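Local coordinates for protein chintase (Rhizomucor miehei, PDB 5YUQ) that hydrolyses chitin as a family 18 glycoside hydrolase with a tunnel-shaped active site, at residues A30-D35 with D84-N89; S48-A53 with Y97-L102; K216-A221 with E226-G231; E243-S248 with S321-F326; G283-R288 with E293-N298. All coordinates share one frame; numbering follows the deposited sequence.

Interaction 1. Residues A30-D35 with D84-N89; sequences AEPTKD and DNFVSN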
# COMPACT_ATOMS: atom_id res chain seq x y z
N ALA A 30 -1.73 -8.30 -11.10
CA ALA A 30 -1.37 -9.52 -11.82
C ALA A 30 -0.57 -10.35 -10.82
O ALA A 30 0.34 -9.83 -10.19
CB ALA A 30 -0.54 -9.20 -13.04
N GLU A 31 -0.92 -11.62 -10.67
CA GLU A 31 -0.27 -12.48 -9.68
C GLU A 31 0.59 -13.53 -10.36
O GLU A 31 0.09 -14.35 -11.13
CB GLU A 31 -1.33 -13.16 -8.80
CG GLU A 31 -2.19 -12.19 -8.00
CD GLU A 31 -3.08 -12.89 -6.99
OE1 GLU A 31 -3.44 -14.07 -7.20
OE2 GLU A 31 -3.41 -12.27 -5.96
N PRO A 32 1.90 -13.52 -10.08
CA PRO A 32 2.76 -14.53 -10.70
C PRO A 32 2.39 -15.93 -10.22
O PRO A 32 2.22 -16.15 -9.02
CB PRO A 32 4.17 -14.15 -10.21
CG PRO A 32 4.07 -12.70 -9.84
CD PRO A 32 2.67 -12.54 -9.29
N THR A 33 2.26 -16.86 -11.16
CA THR A 33 1.99 -18.25 -10.82
C THR A 33 3.29 -19.01 -10.60
O THR A 33 4.38 -18.47 -10.79
CB THR A 33 1.20 -18.96 -11.94
OG1 THR A 33 2.02 -19.08 -13.11
CG2 THR A 33 -0.06 -18.19 -12.28
N LYS A 34 3.16 -20.27 -10.20
CA LYS A 34 4.32 -21.13 -9.98
C LYS A 34 5.19 -21.22 -11.23
O LYS A 34 6.42 -21.28 -11.13
CB LYS A 34 3.86 -22.52 -9.54
CG LYS A 34 4.92 -23.33 -8.82
CD LYS A 34 4.33 -24.59 -8.22
CE LYS A 34 5.37 -25.39 -7.44
NZ LYS A 34 5.92 -24.62 -6.29
N ASP A 35 4.56 -21.19 -12.40
CA ASP A 35 5.28 -21.28 -13.67
C ASP A 35 5.65 -19.91 -14.24
O ASP A 35 6.09 -19.82 -15.39
CB ASP A 35 4.45 -22.04 -14.71
CG ASP A 35 4.05 -23.42 -14.25
OD1 ASP A 35 4.78 -24.00 -13.42
OD2 ASP A 35 3.01 -23.92 -14.71
N ASP A 84 14.31 -16.18 -16.10
CA ASP A 84 14.26 -15.75 -17.50
C ASP A 84 12.85 -15.87 -18.06
O ASP A 84 12.41 -15.00 -18.80
CB ASP A 84 15.24 -16.57 -18.35
CG ASP A 84 16.69 -16.24 -18.08
OD1 ASP A 84 16.96 -15.20 -17.45
OD2 ASP A 84 17.56 -17.02 -18.51
N ASN A 85 12.16 -16.94 -17.69
CA ASN A 85 10.80 -17.14 -18.19
C ASN A 85 9.84 -16.10 -17.63
O ASN A 85 8.99 -15.57 -18.34
CB ASN A 85 10.32 -18.56 -17.87
CG ASN A 85 8.93 -18.83 -18.40
OD1 ASN A 85 8.73 -18.89 -19.62
ND2 ASN A 85 7.97 -18.99 -17.50
N PHE A 86 9.99 -15.79 -16.34
CA PHE A 86 9.18 -14.77 -15.69
C PHE A 86 9.42 -13.40 -16.33
O PHE A 86 8.47 -12.67 -16.65
CB PHE A 86 9.48 -14.77 -14.19
CG PHE A 86 8.61 -13.86 -13.38
CD1 PHE A 86 7.23 -13.82 -13.57
CD2 PHE A 86 9.17 -13.06 -12.40
CE1 PHE A 86 6.43 -12.98 -12.79
CE2 PHE A 86 8.39 -12.22 -11.63
CZ PHE A 86 7.02 -12.18 -11.82
N VAL A 87 10.69 -13.05 -16.55
CA VAL A 87 11.03 -11.81 -17.24
C VAL A 87 10.38 -11.74 -18.62
O VAL A 87 9.79 -10.72 -18.98
CB VAL A 87 12.56 -11.62 -17.37
CG1 VAL A 87 12.89 -10.50 -18.34
CG2 VAL A 87 13.18 -11.34 -16.02
N SER A 88 10.47 -12.83 -19.37
CA SER A 88 9.90 -12.89 -20.70
C SER A 88 8.39 -12.67 -20.64
O SER A 88 7.82 -11.93 -21.46
CB SER A 88 10.21 -14.25 -21.34
OG SER A 88 9.72 -14.33 -22.67
N ASN A 89 7.75 -13.27 -19.66
CA ASN A 89 6.31 -13.13 -19.52
C ASN A 89 5.90 -11.72 -19.12
O ASN A 89 4.87 -11.21 -19.55
CB ASN A 89 5.76 -14.14 -18.52
CG ASN A 89 5.73 -15.55 -19.07
OD1 ASN A 89 5.87 -15.76 -20.28
ND2 ASN A 89 5.53 -16.53 -18.19
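The backbones come nearest between Asp35 and Phe86, with CA atoms 7.9 Å apart, while the touching apolar pair is Pro32, at the end of strand 24-32, with Phe86 of helix 80-97. The apolar core of the contact is this one pair. CG of Pro32 lies 3.6 Å from CZ of Phe86, and CB of Pro32 lies just as close, 3.6 Å, to CE1 of Phe86. Two adjacent pyrrolidine carbons therefore follow two adjacent ring carbons at the far end of the phenyl group, at an oblique inclination. Phe86 gets its ring there because CG is anti to the backbone N (chi1 -174°), which carries the ring off the helix toward the proline. The setting is the TIM barrel of family 18: strand 24-32 is one of its parallel wall strands and helix 80-97 belongs to the outer layer. Leu76 of helix 73-78 touches both Pro32 and Phe86, and Leu131 of helix 124-139 packs on Phe86 as well. Farther along, at the more exposed margin, the contact turns polar. ND2 of Asn85 stands 2.9 Å from the carbonyl O of Asp35, but the angle is too poor for a hydrogen bond. One helical turn later Asn89 points the same way, and its ND2 is hydrogen-bonded to the carbonyl O of Gly36, the residue that follows Asp35 in the loop.

Interaction 2. Residues S48-A53 with Y97-L102; sequences SVVQEA and YDLDGL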
# COMPACT_ATOMS: atom_id res chain seq x y z
N SER A 48 -9.67 -2.25 -21.36
CA SER A 48 -10.57 -1.11 -21.30
C SER A 48 -9.94 0.08 -20.58
O SER A 48 -9.97 1.20 -21.07
CB SER A 48 -11.89 -1.49 -20.63
OG SER A 48 -12.56 -0.33 -20.19
N VAL A 49 -9.34 -0.18 -19.42
CA VAL A 49 -8.78 0.90 -18.62
C VAL A 49 -7.53 1.51 -19.26
O VAL A 49 -7.34 2.72 -19.21
CB VAL A 49 -8.48 0.45 -17.16
CG1 VAL A 49 -7.86 1.60 -16.36
CG2 VAL A 49 -9.78 0.00 -16.51
N VAL A 50 -6.70 0.68 -19.90
CA VAL A 50 -5.54 1.20 -20.62
C VAL A 50 -5.98 2.13 -21.74
O VAL A 50 -5.44 3.22 -21.92
CB VAL A 50 -4.65 0.07 -21.20
CG1 VAL A 50 -3.60 0.66 -22.13
CG2 VAL A 50 -3.98 -0.69 -20.07
N GLN A 51 -6.99 1.71 -22.50
CA GLN A 51 -7.50 2.54 -23.58
C GLN A 51 -8.04 3.87 -23.04
O GLN A 51 -7.77 4.93 -23.61
CB GLN A 51 -8.57 1.78 -24.37
CG GLN A 51 -9.09 2.56 -25.56
CD GLN A 51 -7.97 2.90 -26.54
OE1 GLN A 51 -7.45 2.02 -27.24
NE2 GLN A 51 -7.59 4.17 -26.57
N GLU A 52 -8.79 3.83 -21.95
CA GLU A 52 -9.32 5.05 -21.35
C GLU A 52 -8.20 5.95 -20.88
O GLU A 52 -8.23 7.15 -21.11
CB GLU A 52 -10.25 4.72 -20.17
CG GLU A 52 -11.51 4.00 -20.56
CD GLU A 52 -12.44 3.78 -19.38
OE1 GLU A 52 -13.52 3.18 -19.59
OE2 GLU A 52 -12.10 4.21 -18.26
N ALA A 53 -7.21 5.38 -20.20
CA ALA A 53 -6.09 6.17 -19.72
C ALA A 53 -5.37 6.85 -20.87
O ALA A 53 -5.05 8.03 -20.81
CB ALA A 53 -5.12 5.29 -18.94
N TYR A 97 -0.57 -5.43 -23.42
CA TYR A 97 -1.54 -4.48 -22.87
C TYR A 97 -1.13 -3.03 -23.06
O TYR A 97 -1.81 -2.13 -22.58
CB TYR A 97 -1.81 -4.78 -21.39
CG TYR A 97 -2.56 -6.07 -21.19
CD1 TYR A 97 -3.95 -6.09 -21.22
CD2 TYR A 97 -1.88 -7.27 -20.99
CE1 TYR A 97 -4.64 -7.27 -21.06
CE2 TYR A 97 -2.57 -8.45 -20.82
CZ TYR A 97 -3.95 -8.44 -20.86
OH TYR A 97 -4.64 -9.62 -20.70
N ASP A 98 -0.03 -2.82 -23.78
CA ASP A 98 0.46 -1.48 -24.10
C ASP A 98 0.66 -0.68 -22.82
O ASP A 98 0.29 0.48 -22.73
CB ASP A 98 -0.51 -0.76 -25.04
CG ASP A 98 0.10 0.47 -25.68
OD1 ASP A 98 1.34 0.51 -25.85
OD2 ASP A 98 -0.66 1.39 -26.03
N LEU A 99 1.27 -1.32 -21.82
CA LEU A 99 1.42 -0.68 -20.52
C LEU A 99 2.56 0.32 -20.54
O LEU A 99 3.54 0.15 -21.26
CB LEU A 99 1.67 -1.74 -19.45
CG LEU A 99 0.58 -2.79 -19.27
CD1 LEU A 99 1.08 -3.92 -18.37
CD2 LEU A 99 -0.66 -2.15 -18.67
N ASP A 100 2.43 1.36 -19.73
CA ASP A 100 3.48 2.36 -19.59
C ASP A 100 4.48 1.98 -18.52
O ASP A 100 5.54 2.60 -18.41
CB ASP A 100 2.86 3.70 -19.25
CG ASP A 100 1.87 4.12 -20.29
OD1 ASP A 100 2.30 4.33 -21.44
OD2 ASP A 100 0.66 4.22 -19.97
N GLY A 101 4.15 0.97 -17.74
CA GLY A 101 5.07 0.54 -16.71
C GLY A 101 4.65 -0.68 -15.93
O GLY A 101 3.56 -1.22 -16.12
N LEU A 102 5.54 -1.12 -15.05
CA LEU A 102 5.27 -2.23 -14.16
C LEU A 102 5.59 -1.78 -12.75
O LEU A 102 6.64 -1.20 -12.50
CB LEU A 102 6.13 -3.44 -14.51
CG LEU A 102 5.81 -4.17 -15.81
CD1 LEU A 102 6.94 -5.15 -16.15
CD2 LEU A 102 4.47 -4.89 -15.70
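The flat group that Val50 meets in Tyr97 is the backbone carbonyl and not the phenol ring. That ring is engaged by other residues of helix 43-55: Lys47 makes a cation-pi contact with it, Leu46 packs against it, and Asp43 is hydrogen-bonded to its OH. Val50, next along the helix surface, sets both methyls around the carbonyl oxygen, with CG1 at 3.3 Å and CG2 at 3.6 Å from O of Tyr97. The valine torsion divides the work of the two branches. CG1 is anti to the backbone N (chi1 171°) and reaches on toward the next carbonyl, 3.9 Å from O of Asp98; CG2, anti to the carbonyl carbon, turns to Leu99 and lies 3.9 Å from its CD2, the two side chains crossing at about a right angle. These carbonyls lie at the Schellman motif that ends helix 80-97, where Asp98 has a positive phi of 55° and the chain swings round into strand 101-105. The sequence from Asp100 along that strand, DGLNLDWE, matches the family 18 DxxDxDxE signature except for an Asn at the second Asp position; the contact packs helix 43-55 on the turn that enters it. Asp100 OD2 is hydrogen-bonded to His54 and to the backbone N of Ile60. Between the two segments themselves there is no hydrogen bond: their fit is non-directional van der Waals packing, and the directional bonds to the same helix involve its other residues, Asp43 and His54.

Interaction 3. Residues K216-A221 with E226-G231; sequences KAWIAA and EQLVLG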
# COMPACT_ATOMS: atom_id res chain seq x y z
N LYS A 216 12.36 8.46 6.28
CA LYS A 216 13.72 8.66 6.80
C LYS A 216 14.54 7.39 6.66
O LYS A 216 15.72 7.46 6.32
CB LYS A 216 13.71 9.12 8.26
CG LYS A 216 13.07 10.48 8.49
CD LYS A 216 13.64 11.54 7.58
CE LYS A 216 12.96 12.88 7.82
NZ LYS A 216 12.91 13.20 9.27
N ALA A 217 13.93 6.24 6.92
CA ALA A 217 14.66 4.97 6.83
C ALA A 217 15.09 4.68 5.39
O ALA A 217 16.21 4.24 5.16
CB ALA A 217 13.82 3.83 7.37
N TRP A 218 14.21 4.95 4.43
CA TRP A 218 14.51 4.68 3.03
C TRP A 218 15.57 5.66 2.48
O TRP A 218 16.41 5.27 1.69
CB TRP A 218 13.29 4.57 2.14
CG TRP A 218 12.56 3.29 2.23
CD1 TRP A 218 11.50 2.99 3.11
CD2 TRP A 218 12.71 2.13 1.42
NE1 TRP A 218 11.04 1.75 2.85
CE2 TRP A 218 11.76 1.18 1.84
CE3 TRP A 218 13.57 1.78 0.39
CZ2 TRP A 218 11.65 -0.03 1.26
CZ3 TRP A 218 13.46 0.61 -0.17
CH2 TRP A 218 12.49 -0.32 0.24
N ILE A 219 15.51 6.89 2.94
CA ILE A 219 16.53 7.86 2.54
C ILE A 219 17.88 7.47 3.14
O ILE A 219 18.91 7.49 2.45
CB ILE A 219 16.15 9.30 2.94
CG1 ILE A 219 14.94 9.80 2.13
CG2 ILE A 219 17.33 10.26 2.73
CD1 ILE A 219 14.42 11.16 2.56
N ALA A 220 17.87 7.09 4.42
CA ALA A 220 19.11 6.72 5.10
C ALA A 220 19.80 5.52 4.44
O ALA A 220 21.03 5.41 4.45
CB ALA A 220 18.86 6.44 6.57
N ALA A 221 19.00 4.64 3.84
CA ALA A 221 19.54 3.45 3.18
C ALA A 221 19.96 3.70 1.73
O ALA A 221 20.48 2.80 1.07
CB ALA A 221 18.55 2.30 3.26
N GLU A 226 13.44 12.22 -3.87
CA GLU A 226 12.64 12.46 -5.06
C GLU A 226 12.17 11.17 -5.72
O GLU A 226 11.28 11.18 -6.57
CB GLU A 226 13.39 13.35 -6.05
CG GLU A 226 14.67 12.76 -6.57
CD GLU A 226 15.46 13.75 -7.40
OE1 GLU A 226 15.33 13.72 -8.64
OE2 GLU A 226 16.21 14.56 -6.82
N GLN A 227 12.76 10.04 -5.32
CA GLN A 227 12.32 8.75 -5.84
C GLN A 227 11.42 8.02 -4.86
O GLN A 227 11.03 6.89 -5.11
CB GLN A 227 13.51 7.87 -6.21
CG GLN A 227 14.27 8.37 -7.42
CD GLN A 227 15.47 7.52 -7.73
OE1 GLN A 227 16.60 7.90 -7.41
NE2 GLN A 227 15.24 6.36 -8.33
N LEU A 228 11.11 8.66 -3.74
CA LEU A 228 10.18 8.07 -2.78
C LEU A 228 8.80 8.66 -2.98
O LEU A 228 8.65 9.86 -3.23
CB LEU A 228 10.64 8.32 -1.34
CG LEU A 228 11.96 7.64 -0.97
CD1 LEU A 228 12.37 8.08 0.42
CD2 LEU A 228 11.84 6.11 -1.04
N VAL A 229 7.79 7.81 -2.88
CA VAL A 229 6.41 8.23 -3.03
C VAL A 229 5.68 7.78 -1.78
O VAL A 229 5.76 6.62 -1.39
CB VAL A 229 5.80 7.59 -4.30
CG1 VAL A 229 4.29 7.72 -4.30
CG2 VAL A 229 6.40 8.24 -5.56
N LEU A 230 5.01 8.71 -1.11
CA LEU A 230 4.32 8.36 0.13
C LEU A 230 2.93 7.81 -0.17
O LEU A 230 2.08 8.51 -0.71
CB LEU A 230 4.20 9.58 1.04
CG LEU A 230 3.49 9.35 2.38
CD1 LEU A 230 4.26 8.35 3.23
CD2 LEU A 230 3.31 10.67 3.14
N GLY A 231 2.71 6.55 0.17
CA GLY A 231 1.40 5.95 -0.02
C GLY A 231 0.46 6.30 1.11
O GLY A 231 0.88 6.35 2.27
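Leu228 drives its forked end into the angle between Trp218 and Ile219, two successive residues of helix 211-220. The contact joins a helix of the TIM barrel to the strand that follows it: strand 228-240 runs parallel to its neighbour, strand 175-178, and helix 211-220 lies on the connection between them, the beta-alpha-beta arrangement on which this fold is built. The CA atoms of Trp218 and Leu228 are 8.0 Å apart, a spacing bridged entirely by side chains, with no hydrogen bond between the segments. From the leucine, CD2 comes to 3.8 Å from CB of Trp218, while CD1 stands 4.0 Å from the same CB. The tryptophan thus offers mainly the root of its side chain; the ring is approached only obliquely, by CD2. With CG anti to the carbonyl carbon (chi1 -77°), its indole is carried away from Leu228, where NE1 is hydrogen-bonded to the carbonyl O of Pro150 and the ring system meets Phe154 edge-to-face. Such a bond helps fix the rotation of the indole. Phe176 of strand 175-178 and Ile223 of the intervening loop also touch Leu228, so the leucine is buried from several directions. On the other side of the angle, Ile219 approaches at a slant, and its CG1 lies 3.5 Å from CD1 of Leu228, nearer than any atom of Trp218.

Interaction 4. Residues E243-S248 with S321-F326; sequences EPITAS and SKVLSF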
# COMPACT_ATOMS: atom_id res chain seq x y z
N GLU A 243 -11.29 -1.50 26.92
CA GLU A 243 -12.09 -0.56 27.72
C GLU A 243 -12.48 0.60 26.83
O GLU A 243 -11.91 0.78 25.75
CB GLU A 243 -11.27 -0.04 28.91
CG GLU A 243 -10.87 -1.09 29.92
CD GLU A 243 -12.05 -1.65 30.68
OE1 GLU A 243 -13.05 -0.93 30.84
OE2 GLU A 243 -11.96 -2.81 31.14
N PRO A 244 -13.46 1.41 27.24
CA PRO A 244 -13.89 2.50 26.36
C PRO A 244 -12.83 3.57 26.15
O PRO A 244 -11.98 3.79 27.03
CB PRO A 244 -15.10 3.09 27.11
CG PRO A 244 -15.62 1.92 27.93
CD PRO A 244 -14.40 1.18 28.36
N ILE A 245 -12.86 4.21 24.99
CA ILE A 245 -12.08 5.40 24.75
C ILE A 245 -12.90 6.59 25.22
O ILE A 245 -14.12 6.63 25.04
CB ILE A 245 -11.69 5.53 23.27
CG1 ILE A 245 -10.51 4.60 22.98
CG2 ILE A 245 -11.35 6.97 22.90
CD1 ILE A 245 -10.05 4.63 21.54
N THR A 246 -12.24 7.55 25.87
CA THR A 246 -12.89 8.77 26.31
C THR A 246 -12.05 9.97 25.90
O THR A 246 -11.06 9.83 25.19
CB THR A 246 -13.06 8.80 27.85
OG1 THR A 246 -11.78 8.94 28.47
CG2 THR A 246 -13.74 7.54 28.35
N ALA A 247 -12.45 11.15 26.35
CA ALA A 247 -11.69 12.36 26.06
C ALA A 247 -10.32 12.32 26.72
O ALA A 247 -9.41 13.05 26.33
CB ALA A 247 -12.46 13.59 26.52
N SER A 248 -10.19 11.46 27.73
CA SER A 248 -8.97 11.38 28.53
C SER A 248 -7.99 10.31 28.07
O SER A 248 -6.81 10.39 28.36
CB SER A 248 -9.30 11.13 30.00
OG SER A 248 -9.89 12.27 30.60
N SER A 321 -17.50 -1.58 21.17
CA SER A 321 -16.24 -1.05 21.71
C SER A 321 -15.16 -0.96 20.64
O SER A 321 -14.04 -1.44 20.81
CB SER A 321 -15.74 -1.88 22.90
OG SER A 321 -14.73 -1.17 23.61
N LYS A 322 -15.51 -0.33 19.53
CA LYS A 322 -14.62 -0.26 18.37
C LYS A 322 -13.92 1.08 18.30
O LYS A 322 -14.56 2.12 18.43
CB LYS A 322 -15.44 -0.45 17.09
CG LYS A 322 -16.39 -1.63 17.15
CD LYS A 322 -16.97 -1.96 15.78
CE LYS A 322 -18.00 -0.95 15.33
NZ LYS A 322 -18.91 -1.55 14.31
N VAL A 323 -12.62 1.06 18.06
CA VAL A 323 -11.92 2.27 17.65
C VAL A 323 -11.60 2.20 16.17
O VAL A 323 -11.12 1.18 15.67
CB VAL A 323 -10.63 2.53 18.48
CG1 VAL A 323 -9.68 1.35 18.37
CG2 VAL A 323 -9.97 3.82 18.02
N LEU A 324 -11.93 3.27 15.45
CA LEU A 324 -11.63 3.38 14.03
C LEU A 324 -10.51 4.37 13.88
O LEU A 324 -10.66 5.53 14.25
CB LEU A 324 -12.85 3.90 13.26
CG LEU A 324 -12.64 4.30 11.79
CD1 LEU A 324 -12.35 3.08 10.95
CD2 LEU A 324 -13.87 5.05 11.26
N SER A 325 -9.37 3.92 13.34
CA SER A 325 -8.33 4.84 12.94
C SER A 325 -8.51 5.05 11.45
O SER A 325 -8.61 4.08 10.70
CB SER A 325 -6.94 4.28 13.20
OG SER A 325 -5.98 5.10 12.55
N PHE A 326 -8.56 6.30 11.01
CA PHE A 326 -8.79 6.56 9.59
C PHE A 326 -8.04 7.77 9.08
O PHE A 326 -7.22 8.34 9.80
CB PHE A 326 -10.30 6.64 9.26
CG PHE A 326 -11.04 7.79 9.92
CD1 PHE A 326 -11.32 7.78 11.28
CD2 PHE A 326 -11.53 8.85 9.14
CE1 PHE A 326 -12.03 8.83 11.88
CE2 PHE A 326 -12.25 9.89 9.73
CZ PHE A 326 -12.50 9.88 11.09
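OG of Ser321 is hydrogen-bonded to two hydroxyls, those of Tyr316 and Thr241, and faces Glu243 across the contact without bonding to it, 4.0 Å from that residue's carbonyl O. Thr241 bridges the interval, because its OG1 is also hydrogen-bonded to O of Glu243. Ser321 presents its hydroxyl to this cluster with OG anti to the backbone N. Its backbone is irregular: a positive phi, with Ser321 and Lys322 both opposite one residue, Ser317 of strand 312-317, fits a G1 beta bulge at the start of strand 322-325. These segments lie in the long excursion between strands 228-240 and 346-350 of the barrel, consistent with the alpha/beta insertion domain found in many family 18 chitinases. Here strand 322-325 runs antiparallel to both 228-240 and 312-317, and the loop 243-248 passes over it. Just beyond the bulge, at Val323, the contact becomes apolar. CD1 of Ile245, at the extended end of its side chain, reaches 3.6 Å from CG2 of Val323 and 3.8 Å from CB of the same residue, the two side chains crossing at about a right angle. Val323 places CG1 between its own N and carbonyl carbon (chi1 58°), and CG2, anti to N, is the branch that receives the isoleucine. Tyr316, Val253 and Tyr305 also touch Ile245. Past that residue the loop turns back on itself in an ST turn, where the backbone N of Ser248 donates to OG1 of Thr246 at 3.1 Å with an N-H...O angle of 152°.

Interaction 5. Residues G283-R288 with E293-N298; sequences GQYIWR and EGIARN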
# COMPACT_ATOMS: atom_id res chain seq x y z
N GLY A 283 -10.69 -5.70 9.13
CA GLY A 283 -11.09 -4.53 9.89
C GLY A 283 -11.22 -3.30 9.02
O GLY A 283 -11.46 -2.21 9.53
N GLN A 284 -11.08 -3.49 7.72
CA GLN A 284 -11.12 -2.39 6.76
C GLN A 284 -12.46 -1.66 6.80
O GLN A 284 -13.53 -2.26 6.89
CB GLN A 284 -10.85 -2.92 5.35
CG GLN A 284 -10.93 -1.86 4.25
CD GLN A 284 -10.62 -2.44 2.88
OE1 GLN A 284 -9.47 -2.46 2.45
NE2 GLN A 284 -11.66 -2.91 2.19
N TYR A 285 -12.38 -0.33 6.75
CA TYR A 285 -13.54 0.52 6.80
C TYR A 285 -13.27 1.60 5.76
O TYR A 285 -12.46 2.49 5.99
CB TYR A 285 -13.61 1.14 8.20
CG TYR A 285 -15.00 1.28 8.77
CD1 TYR A 285 -15.80 2.35 8.41
CD2 TYR A 285 -15.50 0.36 9.69
CE1 TYR A 285 -17.05 2.50 8.93
CE2 TYR A 285 -16.77 0.51 10.21
CZ TYR A 285 -17.54 1.58 9.82
OH TYR A 285 -18.80 1.76 10.33
N ILE A 286 -13.91 1.52 4.60
CA ILE A 286 -13.53 2.43 3.51
C ILE A 286 -14.14 3.81 3.68
O ILE A 286 -15.15 3.99 4.37
CB ILE A 286 -13.86 1.88 2.11
CG1 ILE A 286 -15.37 1.75 1.90
CG2 ILE A 286 -13.16 0.54 1.88
CD1 ILE A 286 -15.75 1.61 0.44
N TRP A 287 -13.52 4.81 3.06
CA TRP A 287 -13.96 6.18 3.24
C TRP A 287 -15.43 6.36 2.89
O TRP A 287 -16.14 7.10 3.59
CB TRP A 287 -13.12 7.15 2.41
CG TRP A 287 -13.68 8.53 2.49
CD1 TRP A 287 -14.42 9.18 1.54
CD2 TRP A 287 -13.56 9.43 3.60
NE1 TRP A 287 -14.77 10.43 1.99
CE2 TRP A 287 -14.25 10.61 3.25
CE3 TRP A 287 -12.93 9.36 4.85
CZ2 TRP A 287 -14.32 11.71 4.10
CZ3 TRP A 287 -13.01 10.45 5.69
CH2 TRP A 287 -13.70 11.61 5.32
N ARG A 288 -15.91 5.70 1.85
CA ARG A 288 -17.32 5.87 1.43
C ARG A 288 -18.23 5.60 2.65
O ARG A 288 -19.18 6.31 2.81
CB ARG A 288 -17.75 4.99 0.30
CG ARG A 288 -17.08 5.30 -1.02
CD ARG A 288 -17.39 4.35 -2.16
NE ARG A 288 -18.76 4.53 -2.65
CZ ARG A 288 -19.13 5.49 -3.48
NH1 ARG A 288 -18.28 6.37 -3.98
NH2 ARG A 288 -20.38 5.55 -3.84
N GLU A 293 -21.88 7.28 6.85
CA GLU A 293 -22.35 7.08 8.22
C GLU A 293 -22.23 8.33 9.07
O GLU A 293 -22.71 8.37 10.20
CB GLU A 293 -21.61 5.92 8.89
CG GLU A 293 -21.94 4.57 8.30
CD GLU A 293 -21.24 3.44 9.00
OE1 GLU A 293 -20.32 3.72 9.81
OE2 GLU A 293 -21.60 2.27 8.76
N GLY A 294 -21.61 9.37 8.52
CA GLY A 294 -21.52 10.64 9.22
C GLY A 294 -20.65 10.55 10.45
O GLY A 294 -20.84 11.29 11.40
N ILE A 295 -19.67 9.66 10.41
CA ILE A 295 -18.78 9.47 11.55
C ILE A 295 -18.16 10.80 12.00
O ILE A 295 -18.11 11.08 13.19
CB ILE A 295 -17.70 8.42 11.23
CG1 ILE A 295 -18.38 7.06 11.02
CG2 ILE A 295 -16.67 8.35 12.33
CD1 ILE A 295 -17.45 5.87 10.97
N ALA A 296 -17.77 11.64 11.04
CA ALA A 296 -17.13 12.91 11.34
C ALA A 296 -18.01 13.91 12.09
O ALA A 296 -17.51 14.86 12.69
CB ALA A 296 -16.59 13.54 10.05
N ARG A 297 -19.33 13.72 12.05
CA ARG A 297 -20.19 14.58 12.87
C ARG A 297 -20.81 13.79 14.00
O ARG A 297 -21.93 14.07 14.42
CB ARG A 297 -21.26 15.27 12.02
CG ARG A 297 -21.89 14.42 10.95
CD ARG A 297 -22.55 15.30 9.90
NE ARG A 297 -22.97 14.53 8.73
CZ ARG A 297 -22.17 14.19 7.73
NH1 ARG A 297 -20.89 14.56 7.77
NH2 ARG A 297 -22.63 13.48 6.71
N ASN A 298 -20.05 12.82 14.50
CA ASN A 298 -20.48 11.97 15.61
C ASN A 298 -21.83 11.30 15.41
O ASN A 298 -22.61 11.17 16.36
CB ASN A 298 -20.43 12.74 16.93
CG ASN A 298 -19.02 13.08 17.37
OD1 ASN A 298 -18.06 12.81 16.65
ND2 ASN A 298 -18.89 13.66 18.55
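A short helix, 287-292, is bracketed by this contact: Tyr285 lies on the strand that leads into it and Glu293 at the turn that leaves it. The phenol OH of Tyr285 donates a hydrogen bond to OE1 of Glu293 over only 2.5 Å, a length consistent with a strong, charge-assisted bond. OE1 is approached on its syn side, 17° out of the carboxylate plane, and the second oxygen, OE2, stands farther from the same OH at 3.3 Å. Seen from the tyrosine, OE1 lies at the edge of the ring and in its plane; the ring and carboxylate planes are inclined by 70°. Glu293 spans the gap with an extended chain beyond CG. Beside the polar pair, CD1 of Ile295 comes from the opposite direction to within 4.0 Å of CE1 of Tyr285, so the ring is held by a polar bond at its OH and by one aliphatic contact that meets it obliquely. Leu324 of strand 322-325 packs against both Tyr285 and Ile295, and Trp302 touches both Glu293 and Ile295. Gly294, with a phi of 68°, lies between Glu293 and Ile295 and turns the chain so that Ile295 also comes back to the tyrosine. With two bonds back into the last turn, this is a Schellman motif, the common way for a helix to end at its C terminus on a residue of positive phi.

From the N terminus, the first segments of interactions 1 and 2 open in turn, 30-35 and then 48-53, and close in the same order, at 84-89 and 97-102. The two loops therefore cross, and helix 80-97 runs from one contact to the other, tying two early barrel strands to outer helices. Interaction 3 follows in series, a short closure joining helix 211-220 to strand 228-240. From that strand the chain enters the probable insertion domain, where interaction 4 closes a long loop that encloses interaction 5. Their centres are 14 Å apart and they touch: CD2 of Phe326 lies 4.1 Å from CZ3 of Trp287. Interactions 1 and 4 lie on opposite sides of the chain's centre.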